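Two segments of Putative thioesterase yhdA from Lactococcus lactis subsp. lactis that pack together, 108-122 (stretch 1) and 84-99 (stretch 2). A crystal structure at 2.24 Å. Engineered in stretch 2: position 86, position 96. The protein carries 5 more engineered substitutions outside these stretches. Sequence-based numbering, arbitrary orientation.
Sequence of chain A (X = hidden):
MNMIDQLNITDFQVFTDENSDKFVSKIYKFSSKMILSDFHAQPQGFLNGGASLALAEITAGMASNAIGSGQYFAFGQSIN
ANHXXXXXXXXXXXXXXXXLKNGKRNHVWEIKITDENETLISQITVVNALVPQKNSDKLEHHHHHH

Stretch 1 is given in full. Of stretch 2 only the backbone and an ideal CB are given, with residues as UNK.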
# COMPACT_ATOMS: atom_id res chain seq x y z
N VAL A 108 -1.41 13.78 -0.53
CA VAL A 108 -1.20 12.47 -1.17
C VAL A 108 -0.52 12.67 -2.51
O VAL A 108 -1.09 13.28 -3.42
CB VAL A 108 -2.52 11.69 -1.35
CG1 VAL A 108 -2.24 10.29 -1.87
CG2 VAL A 108 -3.31 11.62 -0.04
N TRP A 109 0.72 12.19 -2.61
CA TRP A 109 1.53 12.33 -3.83
C TRP A 109 1.59 11.03 -4.61
O TRP A 109 1.79 9.95 -4.04
CB TRP A 109 2.96 12.74 -3.49
CG TRP A 109 3.10 14.15 -3.04
CD1 TRP A 109 3.15 14.59 -1.75
CD2 TRP A 109 3.23 15.31 -3.87
NE1 TRP A 109 3.30 15.96 -1.72
CE2 TRP A 109 3.35 16.43 -3.01
CE3 TRP A 109 3.26 15.52 -5.25
CZ2 TRP A 109 3.48 17.74 -3.49
CZ3 TRP A 109 3.40 16.82 -5.73
CH2 TRP A 109 3.51 17.91 -4.85
N GLU A 110 1.42 11.14 -5.92
CA GLU A 110 1.66 10.04 -6.84
C GLU A 110 3.02 10.28 -7.49
O GLU A 110 3.21 11.28 -8.20
CB GLU A 110 0.56 9.97 -7.88
CG GLU A 110 0.77 8.97 -9.01
CD GLU A 110 -0.17 9.25 -10.17
OE1 GLU A 110 -1.38 8.92 -10.05
OE2 GLU A 110 0.30 9.80 -11.19
N ILE A 111 3.96 9.37 -7.25
CA ILE A 111 5.35 9.56 -7.65
C ILE A 111 5.85 8.45 -8.57
O ILE A 111 5.79 7.27 -8.23
CB ILE A 111 6.28 9.71 -6.41
CG1 ILE A 111 5.88 10.94 -5.59
CG2 ILE A 111 7.76 9.79 -6.83
CD1 ILE A 111 6.30 10.90 -4.13
N LYS A 112 6.34 8.84 -9.74
CA LYS A 112 6.92 7.89 -10.67
C LYS A 112 8.44 8.01 -10.70
O LYS A 112 8.98 9.10 -10.91
CB LYS A 112 6.32 8.08 -12.07
CG LYS A 112 4.82 7.77 -12.14
CD LYS A 112 4.32 7.73 -13.58
CE LYS A 112 2.79 7.77 -13.64
NZ LYS A 112 2.25 9.07 -13.13
N ILE A 113 9.12 6.90 -10.45
CA ILE A 113 10.56 6.85 -10.56
C ILE A 113 10.93 6.18 -11.87
O ILE A 113 10.53 5.06 -12.16
CB ILE A 113 11.22 6.17 -9.34
CG1 ILE A 113 10.95 7.02 -8.09
CG2 ILE A 113 12.74 5.98 -9.56
CD1 ILE A 113 11.15 6.31 -6.81
N THR A 114 11.71 6.91 -12.67
CA THR A 114 11.92 6.59 -14.06
C THR A 114 13.42 6.66 -14.35
O THR A 114 14.14 7.42 -13.72
CB THR A 114 11.09 7.59 -14.92
OG1 THR A 114 10.36 6.90 -15.93
CG2 THR A 114 11.96 8.66 -15.53
N ASP A 115 13.90 5.84 -15.29
CA ASP A 115 15.31 5.93 -15.66
C ASP A 115 15.53 7.02 -16.72
O ASP A 115 14.59 7.71 -17.11
CB ASP A 115 15.89 4.56 -16.06
CG ASP A 115 15.38 4.05 -17.40
OD1 ASP A 115 14.71 4.78 -18.16
OD2 ASP A 115 15.68 2.88 -17.71
N GLU A 116 16.78 7.18 -17.16
CA GLU A 116 17.12 8.22 -18.13
C GLU A 116 16.44 8.06 -19.50
O GLU A 116 16.42 9.00 -20.31
CB GLU A 116 18.65 8.38 -18.27
CG GLU A 116 19.46 7.08 -18.33
CD GLU A 116 19.75 6.49 -16.95
OE1 GLU A 116 18.87 5.77 -16.43
OE2 GLU A 116 20.85 6.73 -16.39
N ASN A 117 15.87 6.88 -19.75
CA ASN A 117 15.13 6.61 -20.98
C ASN A 117 13.61 6.68 -20.77
O ASN A 117 12.84 6.28 -21.65
CB ASN A 117 15.52 5.25 -21.56
CG ASN A 117 16.95 5.20 -22.03
OD1 ASN A 117 17.37 5.96 -22.91
ND2 ASN A 117 17.73 4.30 -21.44
N GLU A 118 13.20 7.19 -19.61
CA GLU A 118 11.79 7.33 -19.22
C GLU A 118 11.07 6.00 -18.97
O GLU A 118 9.84 5.97 -18.85
CB GLU A 118 11.00 8.22 -20.19
CG GLU A 118 11.58 9.63 -20.40
CD GLU A 118 11.70 10.46 -19.12
OE1 GLU A 118 11.04 10.11 -18.11
OE2 GLU A 118 12.45 11.46 -19.13
N THR A 119 11.82 4.91 -18.86
CA THR A 119 11.26 3.62 -18.44
C THR A 119 10.88 3.67 -16.95
O THR A 119 11.69 4.08 -16.11
CB THR A 119 12.25 2.46 -18.70
OG1 THR A 119 12.69 2.49 -20.06
CG2 THR A 119 11.60 1.11 -18.41
N LEU A 120 9.65 3.27 -16.64
CA LEU A 120 9.16 3.27 -15.26
C LEU A 120 9.88 2.21 -14.43
O LEU A 120 9.82 1.02 -14.74
CB LEU A 120 7.64 3.08 -15.21
CG LEU A 120 6.90 3.33 -13.88
CD1 LEU A 120 7.07 4.76 -13.39
CD2 LEU A 120 5.42 3.00 -14.02
N ILE A 121 10.56 2.65 -13.38
CA ILE A 121 11.34 1.78 -12.52
C ILE A 121 10.52 1.41 -11.29
O ILE A 121 10.38 0.24 -10.96
CB ILE A 121 12.70 2.43 -12.13
CG1 ILE A 121 13.57 2.69 -13.38
CG2 ILE A 121 13.46 1.60 -11.10
CD1 ILE A 121 13.88 1.46 -14.24
N SER A 122 9.96 2.43 -10.64
CA SER A 122 9.12 2.25 -9.46
C SER A 122 7.97 3.25 -9.43
O SER A 122 8.15 4.42 -9.75
CB SER A 122 9.95 2.38 -8.18
OG SER A 122 11.03 1.46 -8.18
N UNK A 84 8.85 -2.01 -10.44
CA UNK A 84 8.42 -2.60 -11.71
C UNK A 84 9.56 -3.17 -12.55
O UNK A 84 9.47 -4.29 -13.06
CB UNK A 84 7.67 -1.55 -12.53
N UNK A 85 10.63 -2.39 -12.69
CA UNK A 85 11.75 -2.73 -13.56
C UNK A 85 13.08 -2.52 -12.86
O UNK A 85 13.23 -1.56 -12.10
CB UNK A 85 11.70 -1.90 -14.84
N UNK A 86 14.06 -3.40 -13.11
CA UNK A 86 15.37 -3.23 -12.49
C UNK A 86 16.16 -2.08 -13.11
O UNK A 86 16.14 -1.89 -14.34
CB UNK A 86 16.17 -4.53 -12.60
N UNK A 87 16.86 -1.34 -12.26
CA UNK A 87 17.74 -0.27 -12.69
C UNK A 87 19.17 -0.61 -12.26
O UNK A 87 19.45 -0.75 -11.07
CB UNK A 87 17.29 1.07 -12.11
N UNK A 88 20.05 -0.76 -13.24
CA UNK A 88 21.48 -0.91 -12.97
C UNK A 88 21.96 0.36 -12.27
O UNK A 88 21.62 1.47 -12.69
CB UNK A 88 22.27 -1.17 -14.26
N UNK A 89 22.74 0.19 -11.21
CA UNK A 89 23.12 1.31 -10.36
C UNK A 89 24.22 2.16 -11.00
O UNK A 89 25.39 2.06 -10.64
CB UNK A 89 23.58 0.80 -8.99
N UNK A 90 23.82 2.99 -11.96
CA UNK A 90 24.70 3.92 -12.67
C UNK A 90 23.87 5.02 -13.33
O UNK A 90 22.67 4.84 -13.56
CB UNK A 90 25.54 3.18 -13.72
N UNK A 91 24.50 6.14 -13.66
CA UNK A 91 23.80 7.27 -14.25
C UNK A 91 22.88 7.95 -13.24
O UNK A 91 23.32 8.31 -12.15
CB UNK A 91 23.00 6.81 -15.47
N UNK A 92 21.61 8.09 -13.60
CA UNK A 92 20.63 8.76 -12.73
C UNK A 92 19.20 8.28 -12.98
O UNK A 92 18.90 7.69 -14.03
CB UNK A 92 20.70 10.27 -12.93
N UNK A 93 18.33 8.53 -12.00
CA UNK A 93 16.89 8.35 -12.14
C UNK A 93 16.14 9.67 -11.92
O UNK A 93 16.64 10.58 -11.25
CB UNK A 93 16.39 7.29 -11.15
N UNK A 94 14.94 9.76 -12.49
CA UNK A 94 14.04 10.87 -12.24
C UNK A 94 12.98 10.49 -11.23
O UNK A 94 12.51 9.36 -11.23
CB UNK A 94 13.39 11.34 -13.54
N UNK A 95 12.64 11.42 -10.35
CA UNK A 95 11.47 11.27 -9.49
C UNK A 95 10.53 12.43 -9.78
O UNK A 95 10.91 13.59 -9.64
CB UNK A 95 11.86 11.23 -8.01
N UNK A 96 9.32 12.10 -10.23
CA UNK A 96 8.33 13.11 -10.59
C UNK A 96 7.06 12.83 -9.82
O UNK A 96 6.63 11.68 -9.72
CB UNK A 96 8.06 13.12 -12.10
N UNK A 97 6.49 13.89 -9.26
CA UNK A 97 5.33 13.77 -8.40
C UNK A 97 4.13 14.52 -8.93
O UNK A 97 4.28 15.55 -9.58
CB UNK A 97 5.67 14.27 -6.99
N UNK A 98 2.96 13.98 -8.64
CA UNK A 98 1.69 14.65 -8.88
C UNK A 98 0.90 14.64 -7.57
O UNK A 98 0.72 13.59 -6.97
CB UNK A 98 0.91 13.98 -10.01
N UNK A 99 0.45 15.81 -7.13
CA UNK A 99 -0.35 15.88 -5.92
C UNK A 99 -1.80 15.47 -6.22
O UNK A 99 -2.52 16.19 -6.91
CB UNK A 99 -0.30 17.29 -5.33

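Position 84 donates its backbone N to Ile121 O (2.8 Å), and its CB sits sideways beside Leu120; an apolar chain suits. It is Leu84, whose CD2 lies 3.7 Å from Leu120 CD2. At 85 the backbone N reaches the same Ile121 O (3.2 Å), and Leu120 O lies 3.5 Å from the ideal CB, so a short polar donor is as plausible as an aliphatic group against Ile121 CD1. The residue is Asn85, whose CB lies 4.0 Å from Ile121 CD1. Position 86 points away with phi -74°, open to almost anything, proline included; Pro86 is engineered.

The ideal CB of position 87 points toward stretch 1, 4.0 Å from Ile121 CG2, with the carboxylate of Glu116 farther out. A long chain, apolar near its root and cationic at its tip, answers both. Lys87 does so: NZ forms a salt bridge with Glu116 OE1 (2.8 Å). Positions 88, 89 and 90 have no stretch 1 atom near their CB and would accept many residues; they are Lys88, Cys89 and Glu90.

At 91 phi is +70°, and an ideal CB would fall 2.3 Å from Glu116 OE2. Both facts call for glycine, and Gly91 is found. Position 92 offers its backbone N to Glu116 OE2 (3.2 Å); its sideways CB suits a broad group able to turn back over Glu116. Phe92 lays a ring face against Glu116 CB, 4.1 Å from the ring centroid.

Position 93, near Ile113 CG2, favours a beta-branched or small apolar residue; Val93 CB packs 4.1 Å from that CG2. From 94 an antiparallel ladder sets the alternation. Position 94 pairs with Thr114, its N bonding Thr114 O (2.8 Å), and small or polar chains fit beside the threonine methyl. The residue is Asn94; a water lies 2.9 Å from its OD1 and 3.0 Å from Glu118 OE2, between the two side chains. At 95 Ile113 CG1 and Ile111 CG2 lie 4.3 and 4.5 Å from CB, favouring a compact apolar group: Ala95.

Position 96 shares its face with Thr114 and Lys112, with the Glu118 carboxylate farther along, so a long donor could profit, though shorter polar residues would also fit. The engineered Arg96 extends to a salt bridge, NH1 to Glu118 OE1 at 2.9 Å, with NH2 bonding OE2 at 3.2 Å.

At 97 an ideal CB would come within 3.2 Å of Trp109 CE3, so glycine fits best; Gly97 lets the indole edge approach. Position 98 pairs with Glu110 through two backbone bonds, and an aliphatic or amphipathic chain would do; Leu98 CD2 lies 3.9 Å from Glu110 OE2. Position 99 has Trp109 CZ3 at 3.7 Å from CB, inviting a bulky apolar residue. Leu99 sets CD1 over the indole, 3.8 Å from the five-membered ring centroid.

Stretch 2 (84-99) LNPKKCEGFVNARGLL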
# COMPACT_ATOMS: atom_id res chain seq x y z
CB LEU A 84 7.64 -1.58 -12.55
CG LEU A 84 6.26 -1.07 -12.12
CD1 LEU A 84 5.58 -1.98 -11.09
CD2 LEU A 84 6.36 0.33 -11.59
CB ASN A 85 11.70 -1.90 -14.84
CG ASN A 85 10.51 -2.25 -15.73
OD1 ASN A 85 9.58 -1.45 -15.88
ND2 ASN A 85 10.53 -3.45 -16.31
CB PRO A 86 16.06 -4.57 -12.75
CG PRO A 86 15.46 -5.06 -14.01
CD PRO A 86 14.02 -4.60 -13.98
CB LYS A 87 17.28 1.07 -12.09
CG LYS A 87 18.27 2.24 -12.22
CD LYS A 87 18.63 2.58 -13.65
CE LYS A 87 19.50 3.83 -13.71
NZ LYS A 87 20.33 3.88 -14.95
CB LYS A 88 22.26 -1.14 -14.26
CG LYS A 88 23.64 -1.73 -14.04
CD LYS A 88 24.33 -2.06 -15.35
CE LYS A 88 25.57 -2.92 -15.12
NZ LYS A 88 26.75 -2.14 -14.64
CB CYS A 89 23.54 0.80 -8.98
SG CYS A 89 23.51 2.07 -7.70
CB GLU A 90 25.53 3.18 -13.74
CG GLU A 90 24.68 2.48 -14.81
CD GLU A 90 25.50 1.69 -15.82
OE1 GLU A 90 26.76 1.72 -15.78
OE2 GLU A 90 24.86 1.03 -16.67
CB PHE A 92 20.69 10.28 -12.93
CG PHE A 92 20.21 10.75 -14.28
CD1 PHE A 92 21.08 10.81 -15.36
CD2 PHE A 92 18.88 11.11 -14.47
CE1 PHE A 92 20.64 11.23 -16.62
CE2 PHE A 92 18.43 11.53 -15.73
CZ PHE A 92 19.31 11.60 -16.80
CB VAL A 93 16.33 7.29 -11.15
CG1 VAL A 93 16.85 5.88 -11.49
CG2 VAL A 93 16.63 7.67 -9.70
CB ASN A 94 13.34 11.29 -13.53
CG ASN A 94 14.29 11.61 -14.64
OD1 ASN A 94 14.49 10.80 -15.55
ND2 ASN A 94 14.91 12.77 -14.57
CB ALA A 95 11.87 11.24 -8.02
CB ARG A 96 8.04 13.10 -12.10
CG ARG A 96 9.24 13.41 -12.97
CD ARG A 96 8.81 13.62 -14.41
NE ARG A 96 9.93 13.94 -15.29
CZ ARG A 96 10.64 13.04 -15.97
NH1 ARG A 96 10.36 11.75 -15.86
NH2 ARG A 96 11.63 13.43 -16.75
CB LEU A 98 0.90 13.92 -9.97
CG LEU A 98 -0.56 14.35 -10.22
CD1 LEU A 98 -0.63 15.77 -10.77
CD2 LEU A 98 -1.25 13.38 -11.18
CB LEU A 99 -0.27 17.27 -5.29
CG LEU A 99 -0.96 17.50 -3.94
CD1 LEU A 99 -0.30 16.70 -2.83
CD2 LEU A 99 -0.97 18.98 -3.62
O HOH W 1 15.32 11.15 -18.29
O HOH W 2 9.49 10.12 -13.45
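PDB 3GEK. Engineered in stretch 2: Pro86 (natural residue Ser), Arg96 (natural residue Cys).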